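Local coordinates for AAEL008620-PA odorant-binding protein (Aedes aegypti, PDB 5V13), which binds juvenile hormone in the mosquito hemolymph and belongs to the odorant-binding protein (PBP/GOBP) family, at residues Q101-A104 with L105-A109; D119-C122 with E123-F126; Y129-F132 with Y133-H137; G161-Q164 with I165-F169; F192-C195 with V196-F200. All coordinates share one frame; numbering follows the deposited sequence.

Contact 1 (Q101-A104 with L105-A109)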
loop_
_atom_site.group_PDB
_atom_site.type_symbol
_atom_site.label_atom_id
_atom_site.label_comp_id
_atom_site.label_asym_id
_atom_site.label_seq_id
_atom_site.Cartn_x
_atom_site.Cartn_y
_atom_site.Cartn_z
ATOM N N GLN B 101 -10.151 20.039 20.123
ATOM C CA GLN B 101 -11.378 19.354 19.708
ATOM C C GLN B 101 -11.374 17.886 20.118
ATOM O O GLN B 101 -12.437 17.317 20.399
ATOM C CB GLN B 101 -11.579 19.478 18.196
ATOM C CG GLN B 101 -12.083 20.847 17.764
ATOM C CD GLN B 101 -13.218 21.350 18.647
ATOM O OE1 GLN B 101 -14.314 20.781 18.658
ATOM N NE2 GLN B 101 -12.954 22.413 19.404
ATOM N N LEU B 102 -10.197 17.255 20.156
ATOM C CA LEU B 102 -10.123 15.889 20.658
ATOM C C LEU B 102 -10.545 15.829 22.122
ATOM O O LEU B 102 -11.337 14.964 22.520
ATOM C CB LEU B 102 -8.707 15.346 20.478
ATOM C CG LEU B 102 -8.431 13.944 21.031
ATOM C CD1 LEU B 102 -9.382 12.926 20.402
ATOM C CD2 LEU B 102 -6.968 13.573 20.775
ATOM N N GLN B 103 -10.030 16.749 22.942
ATOM C CA GLN B 103 -10.380 16.753 24.359
ATOM C C GLN B 103 -11.854 17.088 24.563
ATOM O O GLN B 103 -12.498 16.555 25.478
ATOM C CB GLN B 103 -9.497 17.741 25.121
ATOM C CG GLN B 103 -9.685 17.695 26.634
ATOM C CD GLN B 103 -9.393 16.324 27.216
ATOM O OE1 GLN B 103 -8.459 15.638 26.791
ATOM N NE2 GLN B 103 -10.192 15.916 28.190
ATOM N N ALA B 104 -12.406 17.972 23.726
ATOM C CA ALA B 104 -13.832 18.283 23.835
ATOM C C ALA B 104 -14.685 17.046 23.582
ATOM O O ALA B 104 -15.641 16.777 24.321
ATOM C CB ALA B 104 -14.208 19.403 22.862
ATOM N N LEU B 105 -14.352 16.275 22.547
ATOM C CA LEU B 105 -15.087 15.037 22.300
ATOM C C LEU B 105 -14.972 14.086 23.488
ATOM O O LEU B 105 -15.977 13.530 23.945
ATOM C CB LEU B 105 -14.595 14.384 21.007
ATOM C CG LEU B 105 -15.386 13.161 20.509
ATOM C CD1 LEU B 105 -15.437 13.096 18.984
ATOM C CD2 LEU B 105 -14.804 11.874 21.069
ATOM N N LYS B 106 -13.766 13.931 24.037
ATOM C CA LYS B 106 -13.600 13.094 25.225
ATOM C C LYS B 106 -14.495 13.547 26.378
ATOM O O LYS B 106 -15.092 12.713 27.069
ATOM C CB LYS B 106 -12.144 13.098 25.668
ATOM C CG LYS B 106 -11.236 12.240 24.818
ATOM C CD LYS B 106 -9.848 12.220 25.421
ATOM C CE LYS B 106 -8.861 11.531 24.516
ATOM N NZ LYS B 106 -7.468 11.870 24.947
ATOM N N ASN B 107 -14.594 14.859 26.613
ATOM C CA ASN B 107 -15.408 15.344 27.726
ATOM C C ASN B 107 -16.905 15.190 27.458
ATOM O O ASN B 107 -17.687 14.998 28.400
ATOM C CB ASN B 107 -15.094 16.813 28.022
ATOM C CG ASN B 107 -13.653 17.032 28.452
ATOM O OD1 ASN B 107 -12.948 16.091 28.803
ATOM N ND2 ASN B 107 -13.214 18.280 28.424
ATOM N N ASN B 108 -17.325 15.279 26.198
ATOM C CA ASN B 108 -18.748 15.340 25.871
ATOM C C ASN B 108 -19.381 13.986 25.570
ATOM O O ASN B 108 -20.614 13.864 25.660
ATOM C CB ASN B 108 -18.972 16.250 24.662
ATOM C CG ASN B 108 -18.905 17.725 25.010
ATOM O OD1 ASN B 108 -19.273 18.143 26.109
ATOM N ND2 ASN B 108 -18.459 18.525 24.056
ATOM N N ALA B 109 -18.582 12.978 25.203
ATOM C CA ALA B 109 -19.139 11.726 24.694
ATOM C C ALA B 109 -20.084 11.076 25.698
ATOM O O ALA B 109 -21.239 10.771 25.370
ATOM C CB ALA B 109 -18.009 10.764 24.314
HETATM O O HOH W 1 -7.356 14.919 24.533
#
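Gln103 turns its CG away from the backbone N (chi1 -173°) and then bends at chi2, while Asn107 keeps its CG beside its own backbone N (chi1 -62°); together these torsions bring the amide nitrogen of Gln103 to the amide oxygen of Asn107, one helical turn on. Gln103 NE2 gives a hydrogen to Asn107 OD1 at 2.8 Å. The bond is bent, with an N-H...O angle of 130°, and the oxygen lies somewhat out of the plane of the glutamine amide. The other end of the same amide is used as well: a water donates to Gln103 OE1 at 2.6 Å and accepts from Lys106 NZ at 3.1 Å. Lys106 reaches it with an extended chain that passes Leu102, CE lying 4.3 Å from Leu102 CG. This is the i to i+3 and i to i+4 pattern of an alpha helix, and the backbone bonds agree, Lys106 N meeting Leu102 O at 3.0 Å. Long polar side chains suit this outer flank of helix 99-113. Leu105 and Ala109 belong to the inner flank, where they pack on Ala91 and Val88 of helix 84-94 and on Phe132, and Asn108 ND2 bonds to His136 NE2.

Contact 2 (D119-C122 with E123-F126)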
loop_
_atom_site.group_PDB
_atom_site.type_symbol
_atom_site.label_atom_id
_atom_site.label_comp_id
_atom_site.label_asym_id
_atom_site.label_seq_id
_atom_site.Cartn_x
_atom_site.Cartn_y
_atom_site.Cartn_z
ATOM N N ASP B 119 -36.801 2.320 23.285
ATOM C CA ASP B 119 -36.911 1.362 22.188
ATOM C C ASP B 119 -35.746 1.582 21.227
ATOM O O ASP B 119 -34.997 2.556 21.340
ATOM C CB ASP B 119 -38.252 1.511 21.447
ATOM C CG ASP B 119 -38.476 2.925 20.931
ATOM O OD1 ASP B 119 -37.646 3.420 20.128
ATOM O OD2 ASP B 119 -39.482 3.543 21.339
ATOM N N ASN B 120 -35.619 0.672 20.255
ATOM C CA ASN B 120 -34.581 0.730 19.230
ATOM C C ASN B 120 -35.060 1.338 17.909
ATOM O O ASN B 120 -34.430 1.101 16.871
ATOM C CB ASN B 120 -34.012 -0.667 18.963
ATOM C CG ASN B 120 -33.052 -1.128 20.044
ATOM O OD1 ASN B 120 -32.302 -0.331 20.596
ATOM N ND2 ASN B 120 -33.066 -2.423 20.344
ATOM N N SER B 121 -36.128 2.132 17.925
ATOM C CA SER B 121 -36.641 2.710 16.689
ATOM C C SER B 121 -35.619 3.665 16.071
ATOM O O SER B 121 -34.749 4.217 16.755
ATOM C CB SER B 121 -37.963 3.438 16.938
ATOM O OG SER B 121 -37.787 4.707 17.557
ATOM N N CYS B 122 -35.720 3.845 14.750
ATOM C CA CYS B 122 -34.812 4.770 14.062
ATOM C C CYS B 122 -34.911 6.166 14.661
ATOM O O CYS B 122 -33.903 6.873 14.787
ATOM C CB CYS B 122 -35.132 4.834 12.563
ATOM S SG CYS B 122 -35.117 3.270 11.635
ATOM N N GLU B 123 -36.129 6.578 15.041
ATOM C CA GLU B 123 -36.305 7.908 15.617
ATOM C C GLU B 123 -35.583 8.037 16.953
ATOM O O GLU B 123 -34.925 9.054 17.208
ATOM C CB GLU B 123 -37.796 8.228 15.784
ATOM C CG GLU B 123 -38.053 9.624 16.342
ATOM C CD GLU B 123 -39.525 9.890 16.630
ATOM O OE1 GLU B 123 -40.360 8.983 16.414
ATOM O OE2 GLU B 123 -39.842 11.014 17.075
ATOM N N SER B 124 -35.706 7.033 17.829
ATOM C CA SER B 124 -35.069 7.146 19.141
ATOM C C SER B 124 -33.552 7.172 19.021
ATOM O O SER B 124 -32.878 7.931 19.732
ATOM C CB SER B 124 -35.504 5.998 20.051
ATOM O OG SER B 124 -36.885 6.076 20.336
ATOM N N VAL B 125 -32.992 6.350 18.137
ATOM C CA VAL B 125 -31.536 6.298 18.005
ATOM C C VAL B 125 -31.009 7.597 17.391
ATOM O O VAL B 125 -30.056 8.197 17.895
ATOM C CB VAL B 125 -31.122 5.058 17.189
ATOM C CG1 VAL B 125 -29.635 5.054 16.911
ATOM C CG2 VAL B 125 -31.535 3.767 17.903
ATOM N N PHE B 126 -31.642 8.064 16.306
ATOM C CA PHE B 126 -31.237 9.319 15.670
ATOM C C PHE B 126 -31.338 10.488 16.648
ATOM O O PHE B 126 -30.407 11.286 16.773
ATOM C CB PHE B 126 -32.100 9.561 14.423
ATOM C CG PHE B 126 -31.815 10.837 13.699
ATOM C CD1 PHE B 126 -32.473 12.014 14.038
ATOM C CD2 PHE B 126 -30.933 10.850 12.620
ATOM C CE1 PHE B 126 -32.222 13.191 13.343
ATOM C CE2 PHE B 126 -30.674 12.023 11.920
ATOM C CZ PHE B 126 -31.319 13.191 12.275
#
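A helix N-cap preceded by an Asx turn starts helix 122-135, and Ser121 and Ser124 meet within it. Ser121 is the N-cap: its OG accepts from Ser124 N at 3.1 Å, a nearly straight bond of 161° that occupies a first-turn amide lacking the usual helical carbonyl partner four residues back. Serine suits the place because its short side chain can fold back on the main chain; here OG lies between the backbone N and the carbonyl carbon (chi1 77°). Asp119 ties the cap together from two residues before. Its OD1 accepts from Ser121 N at 3.0 Å, which closes the Asx turn, and from Ser121 OG at 2.9 Å. With three donors on one oxygen, the carboxylate is probably held firmly, and its negative charge next to the helix start should suit the helix dipole. The backbone then takes up the regular pattern, Val125 N bonding to Ser121 O at 3.1 Å. Cys122, the first helical residue, is joined to Cys63 by a disulfide, so the helix start is linked covalently to helix 59-71. The third donor to Asp119 OD1 is Ser124 OG, at 2.8 Å, which arrives on the syn side but 33° out of the carboxylate plane.

Contact 3 (Y129-F132 with Y133-H137). With JH3 (methyl (2E,6E)-9-[(2R)-3,3-dimethyloxiran-2-yl]-3,7-dimethylnona-2,6-dienoate), chain E.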
loop_
_atom_site.group_PDB
_atom_site.type_symbol
_atom_site.label_atom_id
_atom_site.label_comp_id
_atom_site.label_asym_id
_atom_site.label_seq_id
_atom_site.Cartn_x
_atom_site.Cartn_y
_atom_site.Cartn_z
ATOM N N TYR B 129 -28.563 10.566 19.212
ATOM C CA TYR B 129 -27.269 10.926 18.634
ATOM C C TYR B 129 -27.149 12.420 18.321
ATOM O O TYR B 129 -26.028 12.924 18.164
ATOM C CB TYR B 129 -27.086 10.100 17.365
ATOM C CG TYR B 129 -25.709 10.068 16.727
ATOM C CD1 TYR B 129 -24.571 9.762 17.468
ATOM C CD2 TYR B 129 -25.569 10.255 15.361
ATOM C CE1 TYR B 129 -23.309 9.697 16.856
ATOM C CE2 TYR B 129 -24.338 10.199 14.753
ATOM C CZ TYR B 129 -23.214 9.919 15.501
ATOM O OH TYR B 129 -21.991 9.842 14.877
ATOM N N ALA B 130 -28.273 13.135 18.221
ATOM C CA ALA B 130 -28.301 14.402 17.486
ATOM C C ALA B 130 -27.374 15.452 18.094
ATOM O O ALA B 130 -26.607 16.100 17.369
ATOM C CB ALA B 130 -29.738 14.925 17.409
ATOM N N THR B 131 -27.423 15.641 19.423
ATOM C CA THR B 131 -26.640 16.714 20.047
ATOM C C THR B 131 -25.141 16.468 19.886
ATOM O O THR B 131 -24.382 17.369 19.503
ATOM C CB THR B 131 -26.997 16.852 21.532
ATOM O OG1 THR B 131 -28.362 17.276 21.675
ATOM C CG2 THR B 131 -26.104 17.885 22.205
ATOM N N PHE B 132 -24.699 15.244 20.178
ATOM C CA PHE B 132 -23.292 14.892 20.007
ATOM C C PHE B 132 -22.853 15.067 18.561
ATOM O O PHE B 132 -21.758 15.576 18.280
ATOM C CB PHE B 132 -23.080 13.442 20.461
ATOM C CG PHE B 132 -21.661 12.955 20.341
ATOM C CD1 PHE B 132 -20.706 13.329 21.271
ATOM C CD2 PHE B 132 -21.295 12.073 19.323
ATOM C CE1 PHE B 132 -19.398 12.874 21.164
ATOM C CE2 PHE B 132 -19.994 11.605 19.213
ATOM C CZ PHE B 132 -19.038 12.002 20.139
ATOM N N TYR B 133 -23.681 14.622 17.626
ATOM C CA TYR B 133 -23.306 14.707 16.225
ATOM C C TYR B 133 -23.189 16.158 15.770
ATOM O O TYR B 133 -22.295 16.496 14.984
ATOM C CB TYR B 133 -24.315 13.943 15.371
ATOM C CG TYR B 133 -23.896 13.814 13.927
ATOM C CD1 TYR B 133 -22.859 12.970 13.564
ATOM C CD2 TYR B 133 -24.550 14.528 12.928
ATOM C CE1 TYR B 133 -22.469 12.847 12.251
ATOM C CE2 TYR B 133 -24.166 14.414 11.609
ATOM C CZ TYR B 133 -23.131 13.566 11.278
ATOM O OH TYR B 133 -22.755 13.436 9.962
ATOM N N ALA B 134 -24.081 17.030 16.251
ATOM C CA ALA B 134 -24.022 18.433 15.844
ATOM C C ALA B 134 -22.807 19.119 16.443
ATOM O O ALA B 134 -22.153 19.932 15.778
ATOM C CB ALA B 134 -25.309 19.165 16.250
ATOM N N THR B 135 -22.469 18.770 17.683
ATOM C CA THR B 135 -21.399 19.439 18.406
ATOM C C THR B 135 -20.019 19.007 17.929
ATOM O O THR B 135 -19.073 19.801 18.010
ATOM C CB THR B 135 -21.561 19.176 19.911
ATOM O OG1 THR B 135 -22.883 19.555 20.322
ATOM C CG2 THR B 135 -20.540 19.965 20.734
ATOM N N HIS B 136 -19.881 17.770 17.420
ATOM C CA HIS B 136 -18.584 17.228 17.024
ATOM C C HIS B 136 -18.583 16.740 15.581
ATOM O O HIS B 136 -17.832 15.831 15.231
ATOM C CB HIS B 136 -18.160 16.112 17.980
ATOM C CG HIS B 136 -18.007 16.590 19.386
ATOM N ND1 HIS B 136 -16.945 17.372 19.791
ATOM C CD2 HIS B 136 -18.813 16.462 20.466
ATOM C CE1 HIS B 136 -17.086 17.675 21.069
ATOM N NE2 HIS B 136 -18.208 17.132 21.504
ATOM N N HIS B 137 -19.411 17.362 14.741
ATOM C CA HIS B 137 -19.630 16.922 13.365
ATOM C C HIS B 137 -18.318 16.687 12.613
ATOM O O HIS B 137 -18.065 15.590 12.100
ATOM C CB HIS B 137 -20.489 17.977 12.652
ATOM C CG HIS B 137 -20.847 17.623 11.245
ATOM N ND1 HIS B 137 -20.074 17.994 10.167
ATOM C CD2 HIS B 137 -21.901 16.941 10.739
ATOM C CE1 HIS B 137 -20.633 17.547 9.054
ATOM N NE2 HIS B 137 -21.743 16.906 9.375
HETATM C C1 JH3 E . -20.393 7.134 1.735
HETATM O O2 JH3 E . -19.368 7.753 1.508
HETATM O O1 JH3 E . -20.761 6.080 0.824
HETATM C CM JH3 E . -19.870 5.758 -0.246
HETATM C C2 JH3 E . -21.274 7.375 2.893
HETATM C C3 JH3 E . -21.134 8.307 3.838
HETATM C "C3'" JH3 E . -20.015 9.311 3.873
HETATM C C4 JH3 E . -22.175 8.317 4.932
HETATM C C5 JH3 E . -21.484 8.519 6.277
HETATM C C6 JH3 E . -22.412 8.082 7.388
HETATM C C7 JH3 E . -23.193 8.935 8.066
HETATM C "C7'" JH3 E . -23.218 10.401 7.722
HETATM C C8 JH3 E . -24.079 8.379 9.171
HETATM C C9 JH3 E . -23.707 8.941 10.554
HETATM C CA JH3 E . -22.215 8.823 10.854
HETATM O O3 JH3 E . -21.875 9.188 12.211
HETATM C CB JH3 E . -21.842 7.790 11.916
HETATM C "CB'" JH3 E . -20.468 7.157 11.669
HETATM C CC JH3 E . -22.928 7.000 12.631
#
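Tyr129 and Tyr133, one turn apart on helix 122-135, lean against each other with ring planes 33° apart. The first carbon of Tyr133 does part of the packing: its CB sits over one face of the Tyr129 ring, 4.0 Å from the centroid, in a CH-pi contact. Further out, Tyr129 CE2 comes within 3.4 Å of Tyr133 CD1. Both side chains set CG anti to the backbone N (chi1 -168° in Tyr129), which leads both rings off toward the hormone pocket, their long axes crossing obliquely. There Tyr129 OH donates to the epoxide oxygen O3 of the bound juvenile hormone at 2.7 Å, with O3 near the plane of the phenol ring. Tyr133 CE1 lies 3.7 Å from the same oxygen, while its hydroxyl bonds to Trp53 O. Tyrosine suits both places, offering a broad apolar ring with one polar atom at its end. Further round the helix, the side chains of Phe132 and His136 cross at about a right angle, Phe132 CE1 lying 3.7 Å from His136 CD2. Thr131 O takes both OG1 (2.8 Å) and N of Thr135, from opposite faces of its plane, as the helix nears its end. His136 packs on Ala104 of helix 99-113, and Tyr129, Phe132 and Tyr133 pack on Ile140 of helix 137-143.

Contact 4 (G161-Q164 with I165-F169)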
loop_
_atom_site.group_PDB
_atom_site.type_symbol
_atom_site.label_atom_id
_atom_site.label_comp_id
_atom_site.label_asym_id
_atom_site.label_seq_id
_atom_site.Cartn_x
_atom_site.Cartn_y
_atom_site.Cartn_z
ATOM N N GLY B 161 -2.427 -5.097 7.637
ATOM C CA GLY B 161 -3.422 -5.436 8.638
ATOM C C GLY B 161 -4.856 -5.115 8.262
ATOM O O GLY B 161 -5.771 -5.475 9.009
ATOM N N VAL B 162 -5.083 -4.415 7.152
ATOM C CA VAL B 162 -6.431 -4.095 6.688
ATOM C C VAL B 162 -6.521 -4.455 5.216
ATOM O O VAL B 162 -5.538 -4.344 4.478
ATOM C CB VAL B 162 -6.787 -2.596 6.905
ATOM C CG1 VAL B 162 -5.977 -1.706 5.970
ATOM C CG2 VAL B 162 -8.268 -2.352 6.706
ATOM N N LYS B 163 -7.696 -4.923 4.790
ATOM C CA LYS B 163 -7.900 -5.162 3.362
ATOM C C LYS B 163 -7.884 -3.832 2.619
ATOM O O LYS B 163 -8.614 -2.902 2.973
ATOM C CB LYS B 163 -9.219 -5.897 3.110
ATOM C CG LYS B 163 -9.447 -6.299 1.645
ATOM C CD LYS B 163 -10.914 -6.683 1.409
ATOM C CE LYS B 163 -11.803 -5.438 1.287
ATOM N NZ LYS B 163 -11.536 -4.705 0.022
ATOM N N GLN B 164 -7.046 -3.734 1.590
ATOM C CA GLN B 164 -6.924 -2.482 0.868
ATOM C C GLN B 164 -8.048 -2.348 -0.157
ATOM O O GLN B 164 -8.710 -3.321 -0.526
ATOM C CB GLN B 164 -5.564 -2.388 0.170
ATOM C CG GLN B 164 -4.359 -2.499 1.131
ATOM C CD GLN B 164 -4.051 -1.206 1.870
ATOM O OE1 GLN B 164 -4.119 -0.114 1.291
ATOM N NE2 GLN B 164 -3.706 -1.320 3.165
ATOM N N ILE B 165 -8.258 -1.115 -0.611
ATOM C CA ILE B 165 -9.174 -0.884 -1.725
ATOM C C ILE B 165 -8.671 -1.685 -2.914
ATOM O O ILE B 165 -7.470 -1.683 -3.209
ATOM C CB ILE B 165 -9.253 0.616 -2.050
ATOM C CG1 ILE B 165 -10.011 1.370 -0.954
ATOM C CG2 ILE B 165 -9.912 0.857 -3.436
ATOM C CD1 ILE B 165 -9.747 2.903 -0.991
ATOM N N GLY B 166 -9.577 -2.409 -3.582
ATOM C CA GLY B 166 -9.189 -3.218 -4.725
ATOM C C GLY B 166 -8.609 -4.588 -4.398
ATOM O O GLY B 166 -8.409 -5.394 -5.319
ATOM N N GLN B 167 -8.312 -4.873 -3.135
ATOM C CA GLN B 167 -7.840 -6.193 -2.716
ATOM C C GLN B 167 -9.018 -7.089 -2.351
ATOM O O GLN B 167 -9.966 -6.642 -1.697
ATOM C CB GLN B 167 -6.907 -6.078 -1.505
ATOM C CG GLN B 167 -6.277 -7.424 -1.081
ATOM C CD GLN B 167 -5.349 -7.279 0.120
ATOM O OE1 GLN B 167 -5.440 -6.303 0.857
ATOM N NE2 GLN B 167 -4.462 -8.254 0.324
ATOM N N MET B 168 -8.959 -8.352 -2.771
ATOM C CA MET B 168 -10.023 -9.287 -2.422
ATOM C C MET B 168 -9.751 -9.897 -1.055
ATOM O O MET B 168 -8.603 -10.007 -0.625
ATOM C CB MET B 168 -10.152 -10.404 -3.459
ATOM C CG MET B 168 -10.507 -9.904 -4.845
ATOM S SD MET B 168 -10.657 -11.238 -6.066
ATOM C CE MET B 168 -10.322 -10.366 -7.587
ATOM N N PHE B 169 -10.825 -10.332 -0.389
ATOM C CA PHE B 169 -10.683 -10.808 0.979
ATOM C C PHE B 169 -9.932 -12.131 1.060
ATOM O O PHE B 169 -9.186 -12.353 2.021
ATOM C CB PHE B 169 -12.049 -10.918 1.666
ATOM C CG PHE B 169 -12.198 -9.943 2.805
ATOM C CD1 PHE B 169 -11.280 -9.944 3.848
ATOM C CD2 PHE B 169 -13.205 -8.994 2.809
ATOM C CE1 PHE B 169 -11.372 -9.025 4.884
ATOM C CE2 PHE B 169 -13.301 -8.075 3.838
ATOM C CZ PHE B 169 -12.381 -8.088 4.875
HETATM O O HOH W 2 -3.852 -5.480 2.776
HETATM O O HOH W 3 -6.350 0.992 -0.237
#
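The backbone makes a type II beta turn from Gln164 to Gln167, closed by Gln167 N to Gln164 O at 3.1 Å; Gly166 takes the positive phi of this turn, where a side chain would press on the preceding carbonyl. Gln167 reaches back with an extended chain, and its OE1 accepts from Gln164 N at 3.1 Å in an almost straight bond (175°), while its NE2 bonds to Asp171 OD2 of helix 169-177. Water joins that OE1 to Val162 O. Lys163 slides past Gln167 in the opposite direction and bends at chi3 and chi4 until NZ donates to Gln167 O at 3.0 Å, in the carbonyl plane, and to Gln164 O and Thr265 O. Its long aliphatic part suits the buried site: CD lies over one face of the Phe169 ring, 3.6 Å from the centroid, a CH-pi contact. The loop joins helix 151-158 to helix 169-177, with Val162, Lys163 and Phe169 packed on Glu27 of helix 26-38 and Ile165 on Ala156 of the second subunit.

Contact 5 (F192-C195 with V196-F200)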
loop_
_atom_site.group_PDB
_atom_site.type_symbol
_atom_site.label_atom_id
_atom_site.label_comp_id
_atom_site.label_asym_id
_atom_site.label_seq_id
_atom_site.Cartn_x
_atom_site.Cartn_y
_atom_site.Cartn_z
ATOM N N PHE B 192 -7.621 -19.158 8.827
ATOM C CA PHE B 192 -7.931 -18.649 7.494
ATOM C C PHE B 192 -9.436 -18.610 7.263
ATOM O O PHE B 192 -9.974 -17.590 6.815
ATOM C CB PHE B 192 -7.239 -19.502 6.427
ATOM C CG PHE B 192 -7.775 -19.296 5.037
ATOM C CD1 PHE B 192 -7.420 -18.176 4.294
ATOM C CD2 PHE B 192 -8.614 -20.237 4.456
ATOM C CE1 PHE B 192 -7.903 -17.991 3.007
ATOM C CE2 PHE B 192 -9.101 -20.062 3.170
ATOM C CZ PHE B 192 -8.753 -18.933 2.441
ATOM N N LEU B 193 -10.134 -19.704 7.587
ATOM C CA LEU B 193 -11.592 -19.734 7.440
ATOM C C LEU B 193 -12.248 -18.616 8.240
ATOM O O LEU B 193 -13.159 -17.934 7.750
ATOM C CB LEU B 193 -12.141 -21.097 7.870
ATOM C CG LEU B 193 -11.682 -22.276 7.003
ATOM C CD1 LEU B 193 -12.060 -23.619 7.633
ATOM C CD2 LEU B 193 -12.242 -22.146 5.583
ATOM N N ASP B 194 -11.810 -18.422 9.483
ATOM C CA ASP B 194 -12.391 -17.372 10.313
ATOM C C ASP B 194 -12.199 -16.001 9.676
ATOM O O ASP B 194 -13.135 -15.187 9.638
ATOM C CB ASP B 194 -11.770 -17.415 11.711
ATOM C CG ASP B 194 -12.481 -16.507 12.694
ATOM O OD1 ASP B 194 -13.678 -16.740 12.961
ATOM O OD2 ASP B 194 -11.841 -15.561 13.196
ATOM N N CYS B 195 -10.997 -15.739 9.150
ATOM C CA CYS B 195 -10.731 -14.465 8.483
ATOM C C CYS B 195 -11.667 -14.256 7.297
ATOM O O CYS B 195 -12.242 -13.173 7.130
ATOM C CB CYS B 195 -9.267 -14.405 8.029
ATOM S SG CYS B 195 -8.794 -12.894 7.089
ATOM N N VAL B 196 -11.831 -15.286 6.459
ATOM C CA VAL B 196 -12.644 -15.141 5.254
ATOM C C VAL B 196 -14.107 -14.936 5.623
ATOM O O VAL B 196 -14.771 -14.024 5.118
ATOM C CB VAL B 196 -12.478 -16.361 4.330
ATOM C CG1 VAL B 196 -13.480 -16.278 3.169
ATOM C CG2 VAL B 196 -11.063 -16.439 3.783
ATOM N N PHE B 197 -14.631 -15.787 6.505
ATOM C CA PHE B 197 -16.048 -15.723 6.854
ATOM C C PHE B 197 -16.395 -14.412 7.548
ATOM O O PHE B 197 -17.481 -13.861 7.334
ATOM C CB PHE B 197 -16.420 -16.909 7.736
ATOM C CG PHE B 197 -16.467 -18.232 7.001
ATOM C CD1 PHE B 197 -16.458 -18.280 5.611
ATOM C CD2 PHE B 197 -16.512 -19.419 7.702
ATOM C CE1 PHE B 197 -16.516 -19.494 4.936
ATOM C CE2 PHE B 197 -16.562 -20.645 7.032
ATOM C CZ PHE B 197 -16.559 -20.675 5.650
ATOM N N ARG B 198 -15.492 -13.890 8.380
ATOM C CA ARG B 198 -15.747 -12.591 8.998
ATOM C C ARG B 198 -15.650 -11.455 7.991
ATOM O O ARG B 198 -16.379 -10.465 8.112
ATOM C CB ARG B 198 -14.787 -12.343 10.166
ATOM C CG ARG B 198 -15.092 -13.210 11.369
ATOM C CD ARG B 198 -14.151 -12.961 12.536
ATOM N NE ARG B 198 -14.489 -13.835 13.663
ATOM C CZ ARG B 198 -15.193 -13.444 14.723
ATOM N NH1 ARG B 198 -15.610 -12.181 14.826
ATOM N NH2 ARG B 198 -15.455 -14.305 15.695
ATOM N N GLY B 199 -14.756 -11.566 7.003
ATOM C CA GLY B 199 -14.721 -10.576 5.937
ATOM C C GLY B 199 -15.981 -10.588 5.089
ATOM O O GLY B 199 -16.473 -9.532 4.676
ATOM N N PHE B 200 -16.515 -11.783 4.806
ATOM C CA PHE B 200 -17.781 -11.930 4.093
ATOM C C PHE B 200 -18.987 -11.571 4.964
ATOM O O PHE B 200 -20.107 -11.495 4.440
ATOM C CB PHE B 200 -17.952 -13.381 3.590
ATOM C CG PHE B 200 -17.030 -13.774 2.434
ATOM C CD1 PHE B 200 -16.082 -12.890 1.933
ATOM C CD2 PHE B 200 -17.139 -15.042 1.846
ATOM C CE1 PHE B 200 -15.239 -13.255 0.865
ATOM C CE2 PHE B 200 -16.303 -15.426 0.780
ATOM C CZ PHE B 200 -15.352 -14.532 0.288
#
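One face of the Phe192 ring carries Val196 CG2, 3.9 Å from the centroid and displaced toward the rim, in a CH-pi contact; the nearest ring atom is CE1, at 3.6 Å from CG2. A second flat group, the guanidinium of Arg198, has Asp194 OD1 at its edge, near its plane, the carboxylate and guanidinium planes standing 64° apart. Arg198 NE donates to Asp194 OD1 at 3.1 Å in a fairly straight bond (163°); the approach to OD2 is weak. This salt bridge spans one helical turn: with its CG swung to the side of its carbonyl carbon (chi1 -171°), Asp194 leans toward Arg198, which runs extended to NE and crosses it at a slant. The arginine NH1 has a further partner in Glu205 O, linking the helix to the following loop. Backbone bonds keep the turns regular, such as Gly199 N to Cys195 O at 3.0 Å. Bulky apolar residues suit the buried flanks, and the acid and base suit the partly exposed one. Helix 190-199 packs on two others: Phe192 and Val196 on Cys173 of helix 169-177, to which Cys195 is joined by a disulfide, and Leu193 and Phe197 on Tyr243 of helix 239-247.

In the fold
From the N terminus the five contacts follow in series, none enclosing or crossing another, each closing only one turn of helix or loop. Contact 1 lies on helix 99-113; contacts 2 and 3 share the next helix, 122-135, one at its start and the other at its end. Contacts 1 and 3 touch, joining these two helices beside the hormone pocket. Contact 4, in the loop before helix 169-177, and contact 5, on helix 190-199, lie about 13 Å apart between centres and meet where Phe169 packs on Gly199 and Phe200. This second group is about 31 to 35 Å from the first, between centres.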